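Local coordinates for protein peptidase S8 and S53, subtilisin, kexin, sedolisin (Mycobacterium smegmatis, PDB 4KG7) that is a mycosin serine protease of the subtilase family, associated with the ESX-3 type VII secretion system, and probably cleaves proteins by a charge-relay mechanism, at residues A[181-195]-A[245-257]. Numbering follows the deposited sequence.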
loop_
_atom_site.group_PDB
_atom_site.type_symbol
_atom_site.label_atom_id
_atom_site.label_comp_id
_atom_site.label_asym_id
_atom_site.label_seq_id
_atom_site.Cartn_x
_atom_site.Cartn_y
_atom_site.Cartn_z
ATOM N N VAL A 181 -5.227 2.459 4.643
ATOM C CA VAL A 181 -4.723 3.010 5.902
ATOM C C VAL A 181 -5.876 3.139 6.887
ATOM O O VAL A 181 -6.970 3.597 6.527
ATOM C CB VAL A 181 -4.162 4.439 5.680
ATOM C CG1 VAL A 181 -3.685 5.090 6.966
ATOM C CG2 VAL A 181 -3.040 4.412 4.661
ATOM N N THR A 182 -5.616 2.783 8.136
ATOM C CA THR A 182 -6.477 3.099 9.255
ATOM C C THR A 182 -5.687 3.926 10.261
ATOM O O THR A 182 -4.544 3.589 10.564
ATOM C CB THR A 182 -6.991 1.813 9.935
ATOM O OG1 THR A 182 -7.709 1.050 8.955
ATOM C CG2 THR A 182 -7.872 2.124 11.144
ATOM N N CYS A 183 -6.287 4.993 10.786
ATOM C CA CYS A 183 -5.636 5.797 11.796
ATOM C C CYS A 183 -6.456 5.780 13.060
ATOM O O CYS A 183 -7.686 5.665 12.998
ATOM C CB CYS A 183 -5.455 7.238 11.341
ATOM S SG CYS A 183 -4.190 7.412 10.031
ATOM N N LEU A 184 -5.767 5.833 14.201
ATOM C CA LEU A 184 -6.421 5.982 15.495
ATOM C C LEU A 184 -5.740 7.067 16.295
ATOM O O LEU A 184 -4.538 7.257 16.200
ATOM C CB LEU A 184 -6.345 4.682 16.293
ATOM C CG LEU A 184 -7.442 3.659 15.971
ATOM C CD1 LEU A 184 -7.209 2.408 16.793
ATOM C CD2 LEU A 184 -8.822 4.226 16.248
ATOM N N PRO A 185 -6.505 7.785 17.112
ATOM C CA PRO A 185 -5.822 8.730 17.959
ATOM C C PRO A 185 -4.924 7.978 18.950
ATOM O O PRO A 185 -5.240 6.854 19.363
ATOM C CB PRO A 185 -6.974 9.472 18.665
ATOM C CG PRO A 185 -8.136 8.570 18.553
ATOM C CD PRO A 185 -7.968 7.812 17.281
ATOM N N ALA A 186 -3.806 8.596 19.310
ATOM C CA ALA A 186 -2.804 7.971 20.161
ATOM C C ALA A 186 -3.389 7.623 21.523
ATOM O O ALA A 186 -3.138 6.535 22.026
ATOM C CB ALA A 186 -1.586 8.869 20.304
ATOM N N ASP A 187 -4.210 8.510 22.081
ATOM C CA ASP A 187 -4.875 8.235 23.367
ATOM C C ASP A 187 -5.921 7.104 23.316
ATOM O O ASP A 187 -6.394 6.664 24.366
ATOM C CB ASP A 187 -5.478 9.521 23.977
ATOM C CG ASP A 187 -6.679 10.065 23.198
ATOM O OD1 ASP A 187 -6.971 9.587 22.088
ATOM O OD2 ASP A 187 -7.343 10.996 23.715
ATOM N N ARG A 188 -6.279 6.640 22.114
ATOM C CA ARG A 188 -7.219 5.523 21.951
ATOM C C ARG A 188 -6.715 4.474 20.958
ATOM O O ARG A 188 -7.481 3.987 20.126
ATOM C CB ARG A 188 -8.598 6.028 21.509
ATOM C CG ARG A 188 -9.247 7.005 22.482
ATOM C CD ARG A 188 -10.372 7.793 21.834
ATOM N NE ARG A 188 -10.727 8.964 22.639
ATOM C CZ ARG A 188 -11.476 8.942 23.745
ATOM N NH1 ARG A 188 -11.981 7.801 24.217
ATOM N NH2 ARG A 188 -11.725 10.080 24.392
ATOM N N THR A 189 -5.430 4.129 21.038
ATOM C CA THR A 189 -4.916 2.952 20.324
ATOM C C THR A 189 -4.879 1.746 21.265
ATOM O O THR A 189 -4.153 1.739 22.269
ATOM C CB THR A 189 -3.517 3.167 19.714
ATOM O OG1 THR A 189 -2.563 3.414 20.752
ATOM C CG2 THR A 189 -3.529 4.325 18.752
ATOM N N ILE A 190 -5.671 0.733 20.918
ATOM C CA ILE A 190 -5.830 -0.471 21.726
ATOM C C ILE A 190 -4.740 -1.456 21.313
ATOM O O ILE A 190 -4.106 -1.294 20.278
ATOM C CB ILE A 190 -7.238 -1.107 21.520
ATOM C CG1 ILE A 190 -8.347 -0.045 21.637
ATOM C CG2 ILE A 190 -7.503 -2.226 22.527
ATOM C CD1 ILE A 190 -8.273 0.802 22.892
ATOM N N ASP A 191 -4.520 -2.453 22.152
ATOM C CA ASP A 191 -3.633 -3.563 21.847
ATOM C C ASP A 191 -3.761 -4.061 20.417
ATOM O O ASP A 191 -4.838 -4.424 19.962
ATOM C CB ASP A 191 -3.920 -4.725 22.785
ATOM C CG ASP A 191 -2.998 -5.886 22.537
ATOM O OD1 ASP A 191 -1.836 -5.821 23.004
ATOM O OD2 ASP A 191 -3.428 -6.833 21.852
ATOM N N GLN A 192 -2.642 -4.071 19.710
ATOM C CA GLN A 192 -2.577 -4.647 18.378
ATOM C C GLN A 192 -1.641 -5.831 18.366
ATOM O O GLN A 192 -0.977 -6.106 17.343
ATOM C CB GLN A 192 -2.071 -3.623 17.380
ATOM C CG GLN A 192 -2.978 -2.424 17.234
ATOM C CD GLN A 192 -2.456 -1.438 16.227
ATOM O OE1 GLN A 192 -1.608 -1.760 15.397
ATOM N NE2 GLN A 192 -2.982 -0.208 16.283
ATOM N N SER A 193 -1.575 -6.566 19.472
ATOM C CA SER A 193 -0.652 -7.699 19.552
ATOM C C SER A 193 -0.856 -8.736 18.433
ATOM O O SER A 193 0.094 -9.297 17.932
ATOM C CB SER A 193 -0.746 -8.375 20.922
ATOM O OG SER A 193 -2.089 -8.724 21.214
ATOM N N VAL A 194 -2.099 -8.997 18.048
ATOM C CA VAL A 194 -2.364 -10.004 17.013
ATOM C C VAL A 194 -1.870 -9.520 15.648
ATOM O O VAL A 194 -1.274 -10.263 14.873
ATOM C CB VAL A 194 -3.848 -10.438 16.986
ATOM C CG1 VAL A 194 -4.109 -11.395 15.825
ATOM C CG2 VAL A 194 -4.189 -11.111 18.299
ATOM N N LEU A 195 -2.146 -8.263 15.336
ATOM C CA LEU A 195 -1.651 -7.682 14.083
ATOM C C LEU A 195 -0.124 -7.644 14.063
ATOM O O LEU A 195 0.511 -7.997 13.054
ATOM C CB LEU A 195 -2.240 -6.262 13.883
ATOM C CG LEU A 195 -1.776 -5.508 12.617
ATOM C CD1 LEU A 195 -2.091 -6.257 11.316
ATOM C CD2 LEU A 195 -2.392 -4.122 12.583
ATOM N N GLY A 245 5.814 12.404 20.500
ATOM C CA GLY A 245 4.846 13.415 20.116
ATOM C C GLY A 245 3.688 12.922 19.274
ATOM O O GLY A 245 2.814 13.699 18.936
ATOM N N VAL A 246 3.654 11.640 18.927
ATOM C CA VAL A 246 2.608 11.142 18.025
ATOM C C VAL A 246 1.218 11.331 18.614
ATOM O O VAL A 246 0.991 11.000 19.779
ATOM C CB VAL A 246 2.838 9.661 17.686
ATOM C CG1 VAL A 246 1.621 9.047 17.019
ATOM C CG2 VAL A 246 4.041 9.570 16.761
ATOM N N THR A 247 0.308 11.876 17.803
ATOM C CA THR A 247 -1.093 12.028 18.175
ATOM C C THR A 247 -2.020 11.160 17.316
ATOM O O THR A 247 -3.159 10.909 17.726
ATOM C CB THR A 247 -1.551 13.492 18.051
ATOM O OG1 THR A 247 -1.429 13.936 16.683
ATOM C CG2 THR A 247 -0.765 14.397 18.952
ATOM N N SER A 248 -1.549 10.754 16.128
ATOM C CA SER A 248 -2.371 10.005 15.178
ATOM C C SER A 248 -1.549 8.837 14.679
ATOM O O SER A 248 -0.500 9.045 14.062
ATOM C CB SER A 248 -2.725 10.919 14.009
ATOM O OG SER A 248 -3.546 10.282 13.048
ATOM N N VAL A 249 -2.008 7.636 14.992
ATOM C CA VAL A 249 -1.282 6.397 14.684
ATOM C C VAL A 249 -1.749 5.851 13.349
ATOM O O VAL A 249 -2.928 5.591 13.177
ATOM C CB VAL A 249 -1.495 5.341 15.776
ATOM C CG1 VAL A 249 -0.843 4.015 15.419
ATOM C CG2 VAL A 249 -0.950 5.854 17.110
ATOM N N SER A 250 -0.814 5.682 12.428
ATOM C CA SER A 250 -1.125 5.117 11.121
ATOM C C SER A 250 -0.830 3.618 11.129
ATOM O O SER A 250 0.276 3.206 11.449
ATOM C CB SER A 250 -0.286 5.796 10.055
ATOM O OG SER A 250 -0.514 5.231 8.780
ATOM N N ILE A 251 -1.845 2.831 10.810
ATOM C CA ILE A 251 -1.842 1.371 10.917
ATOM C C ILE A 251 -1.944 0.775 9.509
ATOM O O ILE A 251 -2.851 1.116 8.740
ATOM C CB ILE A 251 -3.027 0.904 11.793
ATOM C CG1 ILE A 251 -3.023 1.587 13.176
ATOM C CG2 ILE A 251 -3.010 -0.591 11.977
ATOM C CD1 ILE A 251 -4.388 1.700 13.804
ATOM N N PRO A 252 -1.070 -0.195 9.165
ATOM C CA PRO A 252 -0.034 -0.832 9.970
ATOM C C PRO A 252 1.365 -0.188 9.938
ATOM O O PRO A 252 2.320 -0.769 10.460
ATOM C CB PRO A 252 0.008 -2.229 9.350
ATOM C CG PRO A 252 -0.141 -1.944 7.891
ATOM C CD PRO A 252 -1.171 -0.838 7.837
ATOM N N SER A 253 1.492 1.002 9.357
ATOM C CA SER A 253 2.806 1.672 9.256
ATOM C C SER A 253 3.591 1.741 10.543
ATOM O O SER A 253 4.820 1.644 10.526
ATOM C CB SER A 253 2.668 3.097 8.707
ATOM O OG SER A 253 2.487 3.092 7.310
ATOM N N TRP A 254 2.920 1.947 11.670
ATOM C CA TRP A 254 3.679 2.124 12.909
ATOM C C TRP A 254 4.374 0.858 13.378
ATOM O O TRP A 254 5.240 0.928 14.229
ATOM C CB TRP A 254 2.840 2.777 13.983
ATOM C CG TRP A 254 1.922 1.873 14.703
ATOM C CD1 TRP A 254 1.129 0.894 14.186
ATOM C CD2 TRP A 254 1.688 1.897 16.101
ATOM N NE1 TRP A 254 0.409 0.295 15.199
ATOM C CE2 TRP A 254 0.728 0.900 16.382
ATOM C CE3 TRP A 254 2.185 2.677 17.151
ATOM C CZ2 TRP A 254 0.261 0.656 17.676
ATOM C CZ3 TRP A 254 1.731 2.433 18.445
ATOM C CH2 TRP A 254 0.772 1.426 18.696
ATOM N N TRP A 255 4.050 -0.283 12.761
ATOM C CA TRP A 255 4.677 -1.561 13.112
ATOM C C TRP A 255 6.064 -1.717 12.494
ATOM O O TRP A 255 6.357 -2.691 11.813
ATOM C CB TRP A 255 3.740 -2.751 12.772
ATOM C CG TRP A 255 2.788 -3.043 13.868
ATOM C CD1 TRP A 255 1.440 -2.782 13.915
ATOM C CD2 TRP A 255 3.121 -3.633 15.114
ATOM N NE1 TRP A 255 0.922 -3.210 15.117
ATOM C CE2 TRP A 255 1.936 -3.737 15.873
ATOM C CE3 TRP A 255 4.311 -4.126 15.648
ATOM C CZ2 TRP A 255 1.930 -4.269 17.158
ATOM C CZ3 TRP A 255 4.301 -4.667 16.921
ATOM C CH2 TRP A 255 3.124 -4.735 17.658
ATOM N N GLN A 256 6.965 -0.804 12.840
ATOM C CA GLN A 256 8.366 -0.948 12.549
ATOM C C GLN A 256 8.915 -2.087 13.427
ATOM O O GLN A 256 8.499 -2.249 14.588
ATOM C CB GLN A 256 9.066 0.392 12.834
ATOM C CG GLN A 256 8.516 1.517 11.980
ATOM C CD GLN A 256 8.629 1.206 10.517
ATOM O OE1 GLN A 256 9.727 0.982 10.034
ATOM N NE2 GLN A 256 7.501 1.059 9.842
ATOM N N PRO A 257 9.855 -2.884 12.890
ATOM C CA PRO A 257 10.522 -2.796 11.593
ATOM C C PRO A 257 9.914 -3.635 10.480
ATOM O O PRO A 257 10.479 -3.715 9.392
ATOM C CB PRO A 257 11.923 -3.312 11.913
ATOM C CG PRO A 257 11.644 -4.391 12.882
ATOM C CD PRO A 257 10.526 -3.868 13.752
#
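Q192 meets two consecutive indoles, W254 and W255, with one amide oxygen. Both NE1 atoms reach it from the same face of the amide. W254 NE1 donates a hydrogen bond to Q192 OE1 (2.9 Å, 163°), which lies in the plane of that indole. The one from W255 NE1, also 2.9 Å, is more bent (139°). The two donors grip one oxygen and so limit how the amide can turn. Q192 CG sits beside the backbone N (chi1 -63°), and the chain runs extended to the indoles. Its NE2 turns to I251, 3.4 Å from I251 CD1. L195 crosses I251 obliquely and meets its other branch, with L195 CD2 3.6 Å from I251 CG2.

Strands 182-185 and 248-251 form a two-stranded antiparallel sheet beside the parallel sheet of the subtilisin fold. T182 pairs with I251 and L184 with V249, both as hydrogen-bonded pairs. A186 N extends the pairing to T247 O. T182, L184, V249 and I251 lie on one face. T182 and L184 pack there on helix 150-170, and T182 OG1 is hydrogen-bonded to D157 OD2. C183, P185, S248 and S250 occupy the other face, where C183 is disulfide-bonded to C227 and S250 OG is hydrogen-bonded to A214 O.

V249 divides its two methyls. CG2 presses on T189 CG2 at 3.4 Å, the side chains crossing at about a right angle. CG1 lies over the centre of the W254 ring. At the start of 181-195, V181 CG1 touches S250 OG at 3.7 Å. The V181 side chain is about 6 Å from that of S319, the predicted charge-relay serine.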